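Local coordinates for protein type-2 restriction enzyme AgeI (Thalassobius gelatinovorus, PDB 5DWA) that recognises the double-stranded DNA sequence 5'-ACCGGT-3' and cuts it after the first base, as a type II restriction endonuclease of the PD-(D/E)XK class, at residues A[24-27]-A[28-31]. Numbering follows the deposited sequence. Where two conformers were deposited one is given.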
loop_
_atom_site.group_PDB
_atom_site.type_symbol
_atom_site.label_atom_id
_atom_site.label_comp_id
_atom_site.label_asym_id
_atom_site.label_seq_id
_atom_site.Cartn_x
_atom_site.Cartn_y
_atom_site.Cartn_z
ATOM N N GLN A 24 5.705 28.646 -19.731
ATOM C CA GLN A 24 4.723 28.256 -18.723
ATOM C C GLN A 24 5.358 27.333 -17.692
ATOM O O GLN A 24 5.108 27.460 -16.494
ATOM C CB GLN A 24 3.525 27.574 -19.376
ATOM C CG GLN A 24 2.590 28.530 -20.098
ATOM C CD GLN A 24 1.596 27.811 -20.991
ATOM O OE1 GLN A 24 1.864 26.716 -21.488
ATOM N NE2 GLN A 24 0.440 28.429 -21.202
ATOM N N TYR A 25 6.185 26.408 -18.172
ATOM C CA TYR A 25 6.920 25.503 -17.293
ATOM C C TYR A 25 7.787 26.297 -16.315
ATOM O O TYR A 25 7.783 26.032 -15.111
ATOM C CB TYR A 25 7.778 24.524 -18.112
ATOM C CG TYR A 25 8.500 23.496 -17.265
ATOM C CD1 TYR A 25 7.979 22.225 -17.078
ATOM C CD2 TYR A 25 9.697 23.809 -16.631
ATOM C CE1 TYR A 25 8.639 21.292 -16.300
ATOM C CE2 TYR A 25 10.356 22.885 -15.845
ATOM C CZ TYR A 25 9.823 21.630 -15.679
ATOM O OH TYR A 25 10.491 20.708 -14.900
ATOM N N GLN A 26 8.526 27.278 -16.822
ATOM C CA GLN A 26 9.366 28.094 -15.944
ATOM C C GLN A 26 8.542 28.865 -14.918
ATOM O O GLN A 26 8.965 29.029 -13.780
ATOM C CB GLN A 26 10.225 29.064 -16.766
ATOM C CG GLN A 26 11.349 29.710 -15.963
ATOM C CD GLN A 26 12.378 28.696 -15.490
ATOM O OE1 GLN A 26 12.963 27.973 -16.292
ATOM N NE2 GLN A 26 12.596 28.636 -14.182
ATOM N N GLN A 27 7.365 29.337 -15.325
ATOM C CA GLN A 27 6.472 30.043 -14.406
ATOM C C GLN A 27 6.063 29.126 -13.261
ATOM O O GLN A 27 6.078 29.519 -12.095
ATOM C CB GLN A 27 5.221 30.549 -15.127
ATOM C CG GLN A 27 5.454 31.665 -16.128
ATOM C CD GLN A 27 4.197 32.002 -16.906
ATOM O OE1 GLN A 27 4.210 32.066 -18.134
ATOM N NE2 GLN A 27 3.100 32.214 -16.190
ATOM N N ILE A 28 5.694 27.897 -13.609
ATOM C CA ILE A 28 5.297 26.921 -12.607
ATOM C C ILE A 28 6.483 26.606 -11.702
ATOM O O ILE A 28 6.353 26.565 -10.481
ATOM C CB ILE A 28 4.774 25.633 -13.265
ATOM C CG1 ILE A 28 3.482 25.920 -14.037
ATOM C CG2 ILE A 28 4.537 24.545 -12.214
ATOM C CD1 ILE A 28 3.070 24.819 -15.009
ATOM N N SER A 29 7.646 26.400 -12.311
ATOM C CA SER A 29 8.854 26.102 -11.556
ATOM C C SER A 29 9.208 27.243 -10.603
ATOM O O SER A 29 9.549 27.007 -9.445
ATOM C CB SER A 29 10.020 25.821 -12.506
ATOM O OG SER A 29 11.162 25.399 -11.784
ATOM N N ASP A 30 9.112 28.478 -11.089
ATOM C CA ASP A 30 9.442 29.652 -10.284
ATOM C C ASP A 30 8.546 29.809 -9.058
ATOM O O ASP A 30 8.977 30.335 -8.030
ATOM C CB ASP A 30 9.365 30.930 -11.128
ATOM C CG ASP A 30 10.503 31.042 -12.133
ATOM O OD1 ASP A 30 11.477 30.268 -12.024
ATOM O OD2 ASP A 30 10.419 31.914 -13.025
ATOM N N TYR A 31 7.298 29.368 -9.173
ATOM C CA TYR A 31 6.375 29.413 -8.041
ATOM C C TYR A 31 6.653 28.276 -7.060
ATOM O O TYR A 31 6.686 28.472 -5.850
ATOM C CB TYR A 31 4.927 29.345 -8.527
ATOM C CG TYR A 31 3.910 29.298 -7.412
ATOM C CD1 TYR A 31 3.730 30.385 -6.570
ATOM C CD2 TYR A 31 3.126 28.172 -7.203
ATOM C CE1 TYR A 31 2.794 30.354 -5.543
ATOM C CE2 TYR A 31 2.190 28.130 -6.181
ATOM C CZ TYR A 31 2.032 29.224 -5.356
ATOM O OH TYR A 31 1.102 29.186 -4.344
#
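The amide end of Gln26 meets the carboxylate of Asp30 one turn further along alpha-helix 22-36, and an i to i+4 side-chain hydrogen bond joins them on its exposed flank. The amide NE2 of Gln26 donates to OD1 of Asp30 at 2.9 Å, with a nearly straight N-H...O angle of 165°. OD1 lies almost within the plane of the Gln26 amide, whereas NE2 meets that oxygen from above the carboxylate plane; the two flat groups are turned 43° against each other. Gln26 reaches its partner by a bend: CG stands opposite the backbone N (chi1 -166°), and the kink at chi2 brings the amide round to the next turn. Alongside this side-chain bond runs the backbone ladder of the helix, in which Asp30 N binds Gln26 O at 2.8 Å, so the same two residues are tied twice. Ser29 N likewise binds Tyr25 O at 2.8 Å, while the bond from Tyr31 N to Gln27 O is longer at 3.2 Å.

The other flank turns into the protein. Ile28 is buried against Ala54 of helix 43-57 and Val70 of helix 63-78, and the Tyr25 ring also packs on helix 63-78, at Val70 and Ile74. Ser29 CB approaches that ring obliquely, 4.5 Å from Tyr25 CE2. The helix thus lies against two helical neighbours, and the nearest atom of residues 24-31 is about 14 Å from the bound DNA. On the buried side, the extended CG1 branch of Ile28 points back toward the preceding turn, with CG1 3.3 Å from Gln24 O.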